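Local coordinates for protein chlamydomonas reinhardtii THB1 (Chlamydomonas reinhardtii, PDB 6CII) that binds one heme as a group I truncated hemoglobin, here with cyanide in the heme pocket, and probably binds oxygen, at residues A[8-13]-A[59-64]; A[21-26]-A[99-104]. All coordinates share one frame; numbering follows the deposited sequence.

Contact 1. Residues A[8-13]-A[59-64]; sequences DSLYSR and YVFGGS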
loop_
_atom_site.group_PDB
_atom_site.type_symbol
_atom_site.label_atom_id
_atom_site.label_comp_id
_atom_site.label_asym_id
_atom_site.label_seq_id
_atom_site.Cartn_x
_atom_site.Cartn_y
_atom_site.Cartn_z
ATOM N N ASP A 8 19.324 7.531 -1.861
ATOM C CA ASP A 8 19.068 7.264 -3.262
ATOM C C ASP A 8 17.922 6.290 -3.486
ATOM O O ASP A 8 17.506 6.104 -4.631
ATOM C CB ASP A 8 20.361 6.803 -3.938
ATOM C CG ASP A 8 21.398 7.938 -4.023
ATOM O OD1 ASP A 8 21.091 9.084 -3.590
ATOM O OD2 ASP A 8 22.507 7.684 -4.513
ATOM N N SER A 9 17.349 5.726 -2.421
ATOM C CA SER A 9 16.185 4.871 -2.585
ATOM C C SER A 9 14.981 5.692 -2.996
ATOM O O SER A 9 14.919 6.912 -2.804
ATOM C CB SER A 9 15.839 4.146 -1.283
ATOM O OG SER A 9 15.460 5.085 -0.285
ATOM N N LEU A 10 14.003 4.992 -3.572
ATOM C CA LEU A 10 12.739 5.632 -3.918
ATOM C C LEU A 10 12.108 6.247 -2.685
ATOM O O LEU A 10 11.660 7.390 -2.706
ATOM C CB LEU A 10 11.797 4.612 -4.542
ATOM C CG LEU A 10 10.358 5.098 -4.730
ATOM C CD1 LEU A 10 10.303 6.245 -5.753
ATOM C CD2 LEU A 10 9.439 3.930 -5.139
ATOM N N TYR A 11 12.080 5.482 -1.594
ATOM C CA TYR A 11 11.610 5.973 -0.305
ATOM C C TYR A 11 12.236 7.306 0.065
ATOM O O TYR A 11 11.529 8.266 0.366
ATOM C CB TYR A 11 11.949 4.928 0.743
ATOM C CG TYR A 11 11.602 5.280 2.167
ATOM C CD1 TYR A 11 12.602 5.697 3.060
ATOM C CD2 TYR A 11 10.307 5.137 2.639
ATOM C CE1 TYR A 11 12.290 5.969 4.388
ATOM C CE2 TYR A 11 9.985 5.404 3.971
ATOM C CZ TYR A 11 10.987 5.827 4.828
ATOM O OH TYR A 11 10.717 6.062 6.159
ATOM N N SER A 12 13.575 7.382 0.066
ATOM C CA SER A 12 14.215 8.634 0.443
ATOM C C SER A 12 13.887 9.745 -0.540
ATOM O O SER A 12 13.622 10.886 -0.127
ATOM C CB SER A 12 15.722 8.438 0.565
ATOM O OG SER A 12 15.944 7.515 1.603
ATOM N N ARG A 13 13.879 9.430 -1.839
ATOM C CA ARG A 13 13.666 10.452 -2.862
ATOM C C ARG A 13 12.255 11.013 -2.816
ATOM O O ARG A 13 12.033 12.180 -3.162
ATOM C CB ARG A 13 13.982 9.865 -4.226
ATOM C CG ARG A 13 15.503 9.617 -4.430
ATOM C CD ARG A 13 15.859 9.002 -5.794
ATOM N NE ARG A 13 15.511 7.587 -5.903
ATOM C CZ ARG A 13 14.588 7.115 -6.743
ATOM N NH1 ARG A 13 13.956 7.947 -7.552
ATOM N NH2 ARG A 13 14.316 5.821 -6.800
ATOM N N TYR A 59 9.503 -0.759 3.278
ATOM C CA TYR A 59 10.352 -1.856 2.811
ATOM C C TYR A 59 10.410 -1.921 1.284
ATOM O O TYR A 59 11.503 -1.940 0.702
ATOM C CB TYR A 59 9.852 -3.180 3.393
ATOM C CG TYR A 59 10.506 -4.383 2.759
ATOM C CD1 TYR A 59 11.855 -4.625 2.943
ATOM C CD2 TYR A 59 9.784 -5.232 1.939
ATOM C CE1 TYR A 59 12.471 -5.711 2.365
ATOM C CE2 TYR A 59 10.399 -6.339 1.345
ATOM C CZ TYR A 59 11.738 -6.562 1.565
ATOM O OH TYR A 59 12.360 -7.642 0.977
ATOM N N VAL A 60 9.255 -1.976 0.606
ATOM C CA VAL A 60 9.333 -2.199 -0.842
ATOM C C VAL A 60 9.810 -0.962 -1.586
ATOM O O VAL A 60 10.284 -1.085 -2.723
ATOM C CB VAL A 60 8.008 -2.682 -1.455
ATOM C CG1 VAL A 60 7.638 -4.050 -0.851
ATOM C CG2 VAL A 60 6.886 -1.640 -1.284
ATOM N N PHE A 61 9.698 0.231 -0.996
ATOM C CA PHE A 61 10.287 1.418 -1.605
ATOM C C PHE A 61 11.766 1.567 -1.253
ATOM O O PHE A 61 12.368 2.575 -1.611
ATOM C CB PHE A 61 9.511 2.691 -1.204
ATOM C CG PHE A 61 8.044 2.704 -1.673
ATOM C CD1 PHE A 61 7.601 1.871 -2.691
ATOM C CD2 PHE A 61 7.126 3.574 -1.096
ATOM C CE1 PHE A 61 6.278 1.891 -3.093
ATOM C CE2 PHE A 61 5.790 3.598 -1.518
ATOM C CZ PHE A 61 5.382 2.736 -2.511
ATOM N N GLY A 62 12.359 0.583 -0.572
ATOM C CA GLY A 62 13.791 0.586 -0.303
ATOM C C GLY A 62 14.234 1.325 0.941
ATOM O O GLY A 62 15.422 1.645 1.059
ATOM N N GLY A 63 13.329 1.618 1.857
ATOM C CA GLY A 63 13.626 2.396 3.049
ATOM C C GLY A 63 13.947 1.602 4.285
ATOM O O GLY A 63 14.251 2.197 5.326
ATOM N N SER A 64 13.873 0.284 4.224
ATOM C CA SER A 64 14.280 -0.513 5.362
ATOM C C SER A 64 14.930 -1.781 4.838
ATOM O O SER A 64 14.778 -2.145 3.668
ATOM C CB SER A 64 13.091 -0.821 6.277
ATOM O OG SER A 64 12.123 -1.582 5.586
HETATM O O HOH W 1 16.868 4.151 1.856
HETATM O O HOH W 2 14.470 2.205 -4.107
#
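Tyr11 N donates to Phe61 O at 2.9 Å, a nearly straight bond (160° at the hydrogen) that ties the first turn of helix 10-13 to the end of helix 46-60. The same oxygen takes a longer bond from a water, which in turn accepts from Leu10 N. A second water joins Ser9 OG to Gly62 O, to which it donates. Ser9 is the N-cap of helix 10-13. Its OG lies between the backbone N and the carbonyl carbon (chi1 64°), and from there it accepts from Ser12 N at 3.0 Å. An alanine here would probably leave Ser12 N without its cap and the water on Gly62 O with one anchor fewer. Helix 46-60, the E helix of the 2-on-2 globin fold, stops in a Schellman motif, with Gly62 as the C-prime residue at positive phi. The N-cap of the short helix 10-13 packs on this turn. At Gly62 a CB would press on the carbonyl O of the residue before and crowd Ser9 CB. At Gly63 it would clash with the Tyr11 ring, whose CD1 is 3.5 Å from Gly63 CA. Tyr11 CB also packs on Phe61 CB at 3.8 Å. On the buried flank, Leu10 CD2 reaches Phe61 CD1 at 3.7 Å, with the two side chains crossing at a slant. Leu10 also touches Glu113 and Ile117 of helix 108-126, while Tyr11 rests on Glu17 and Val20 of helix 16-33.

Contact 2. Residues A[21-26]-A[99-104]; sequences EKAVDV and STLQEL
Helix 16-33 packs here against the C-terminal turn of helix 87-103, where Ala23 meets Thr100, Leu101 and Leu104. The segment axes approach to 9.4 Å and make an angle of 127°, nearer antiparallel than parallel. Thr100 CG2 sits 3.5 Å from Ala23 O and also touches Ala23 CB. It is placed there by a first torsion that sets CG2 anti to the backbone N. Thr100 OG1 turns back to its own helix and bonds to His96 O, so this hydroxyl is satisfied although it lies beside Val26 CG1. Val26 and Thr100 lie alongside each other, running opposite ways, with Val26 CB 3.8 Å from Thr100 CG2. This largely apolar interface joins the two helix pairs of the 2-on-2 sandwich, the B helix (16-33) of the B/E pair to the G helix (87-103) of the G/H pair. Leu104, just past the helix end, lays CD1 on Ala23 CA at 3.7 Å. The same methyl meets Lys22 CG at 3.8 Å, so the lysine takes part through its aliphatic stem. Leu101 points its CB away, yet its CD2 swings back to within 4.0 Å of Ala23 CB. Leu101 also touches Lys111, Ala114 and Met115 of helix 108-126.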
loop_
_atom_site.group_PDB
_atom_site.type_symbol
_atom_site.label_atom_id
_atom_site.label_comp_id
_atom_site.label_asym_id
_atom_site.label_seq_id
_atom_site.Cartn_x
_atom_site.Cartn_y
_atom_site.Cartn_z
ATOM N N GLU A 21 4.093 8.100 5.587
ATOM C CA GLU A 21 3.058 8.106 6.611
ATOM C C GLU A 21 1.848 8.926 6.175
ATOM O O GLU A 21 0.710 8.482 6.355
ATOM C CB GLU A 21 3.631 8.603 7.933
ATOM C CG GLU A 21 4.687 7.630 8.478
ATOM C CD GLU A 21 4.973 7.799 9.955
ATOM O OE1 GLU A 21 4.832 8.928 10.470
ATOM O OE2 GLU A 21 5.347 6.794 10.596
ATOM N N LYS A 22 2.071 10.105 5.580
ATOM C CA LYS A 22 0.960 10.906 5.080
ATOM C C LYS A 22 0.207 10.163 3.982
ATOM O O LYS A 22 -1.031 10.135 3.978
ATOM C CB LYS A 22 1.475 12.258 4.567
ATOM C CG LYS A 22 0.399 13.164 3.959
ATOM C CD LYS A 22 -0.600 13.599 4.998
ATOM C CE LYS A 22 -1.433 14.781 4.477
ATOM N NZ LYS A 22 -2.441 15.163 5.496
ATOM N N ALA A 23 0.934 9.542 3.051
ATOM C CA ALA A 23 0.254 8.852 1.960
ATOM C C ALA A 23 -0.613 7.725 2.496
ATOM O O ALA A 23 -1.761 7.575 2.080
ATOM C CB ALA A 23 1.270 8.316 0.949
ATOM N N VAL A 24 -0.092 6.944 3.444
ATOM C CA VAL A 24 -0.883 5.852 4.007
ATOM C C VAL A 24 -2.104 6.396 4.751
ATOM O O VAL A 24 -3.192 5.815 4.689
ATOM C CB VAL A 24 -0.005 4.961 4.907
ATOM C CG1 VAL A 24 -0.885 3.993 5.693
ATOM C CG2 VAL A 24 0.966 4.166 4.046
ATOM N N ASP A 25 -1.949 7.520 5.459
ATOM C CA ASP A 25 -3.087 8.081 6.173
ATOM C C ASP A 25 -4.202 8.479 5.199
ATOM O O ASP A 25 -5.376 8.146 5.418
ATOM C CB ASP A 25 -2.603 9.263 7.012
ATOM C CG ASP A 25 -3.591 9.688 8.056
ATOM O OD1 ASP A 25 -4.281 8.827 8.637
ATOM O OD2 ASP A 25 -3.670 10.904 8.312
ATOM N N VAL A 26 -3.846 9.179 4.115
ATOM C CA VAL A 26 -4.840 9.629 3.129
ATOM C C VAL A 26 -5.462 8.433 2.423
ATOM O O VAL A 26 -6.675 8.357 2.222
ATOM C CB VAL A 26 -4.195 10.583 2.099
ATOM C CG1 VAL A 26 -5.199 10.858 0.938
ATOM C CG2 VAL A 26 -3.755 11.880 2.760
ATOM N N SER A 99 -3.794 8.063 -6.864
ATOM C CA SER A 99 -4.431 9.369 -6.671
ATOM C C SER A 99 -3.903 10.077 -5.433
ATOM O O SER A 99 -3.755 11.306 -5.428
ATOM C CB SER A 99 -5.947 9.192 -6.566
ATOM O OG SER A 99 -6.491 8.844 -7.836
ATOM N N THR A 100 -3.642 9.319 -4.358
ATOM C CA THR A 100 -3.062 9.908 -3.153
ATOM C C THR A 100 -1.692 10.499 -3.434
ATOM O O THR A 100 -1.379 11.619 -3.000
ATOM C CB THR A 100 -2.950 8.845 -2.065
ATOM O OG1 THR A 100 -4.261 8.421 -1.667
ATOM C CG2 THR A 100 -2.150 9.369 -0.875
ATOM N N LEU A 101 -0.834 9.727 -4.113
ATOM C CA LEU A 101 0.512 10.218 -4.384
ATOM C C LEU A 101 0.463 11.445 -5.281
ATOM O O LEU A 101 1.239 12.391 -5.100
ATOM C CB LEU A 101 1.333 9.107 -5.019
ATOM C CG LEU A 101 1.635 7.926 -4.103
ATOM C CD1 LEU A 101 2.428 6.871 -4.905
ATOM C CD2 LEU A 101 2.381 8.351 -2.848
ATOM N N GLN A 102 -0.485 11.459 -6.221
ATOM C CA GLN A 102 -0.653 12.608 -7.100
ATOM C C GLN A 102 -1.049 13.840 -6.302
ATOM O O GLN A 102 -0.471 14.920 -6.468
ATOM C CB GLN A 102 -1.710 12.285 -8.160
ATOM C CG GLN A 102 -2.034 13.453 -9.077
ATOM C CD GLN A 102 -0.866 13.873 -9.956
ATOM O OE1 GLN A 102 0.038 13.081 -10.241
ATOM N NE2 GLN A 102 -0.878 15.131 -10.388
ATOM N N GLU A 103 -2.023 13.684 -5.409
ATOM C CA GLU A 103 -2.495 14.820 -4.623
ATOM C C GLU A 103 -1.404 15.370 -3.730
ATOM O O GLU A 103 -1.334 16.590 -3.504
ATOM C CB GLU A 103 -3.687 14.413 -3.764
ATOM C CG GLU A 103 -4.472 15.616 -3.312
ATOM C CD GLU A 103 -5.484 15.256 -2.272
ATOM O OE1 GLU A 103 -5.343 14.161 -1.704
ATOM O OE2 GLU A 103 -6.411 16.058 -2.039
ATOM N N LEU A 104 -0.539 14.503 -3.226
ATOM C CA LEU A 104 0.529 14.933 -2.350
ATOM C C LEU A 104 1.716 15.502 -3.103
ATOM O O LEU A 104 2.697 15.896 -2.466
ATOM C CB LEU A 104 0.947 13.764 -1.463
ATOM C CG LEU A 104 -0.228 13.333 -0.562
ATOM C CD1 LEU A 104 0.145 12.128 0.301
ATOM C CD2 LEU A 104 -0.758 14.506 0.294
#

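How the contacts relate
The centres of contacts 1 and 2 are 16 Å apart and their nearest atoms about 6 Å, so the two do not touch. Helix 10-13 and helix 16-33 follow each other in the chain, and the segments alternate along it: 8-13, 21-26, 59-64, 99-104. Helix 16-33 carries 21-26 of contact 2 and also touches Tyr11 of contact 1 through Glu17 and Val20. Helix 108-126 touches both, at Leu10 in contact 1 and Leu101 in contact 2. The side chain of Phe61 is about 8 Å from the heme. The side chain of Leu101 is about 11 Å from the heme. The cyanide lies about 12 Å from the side chains of both Phe61 and Thr100.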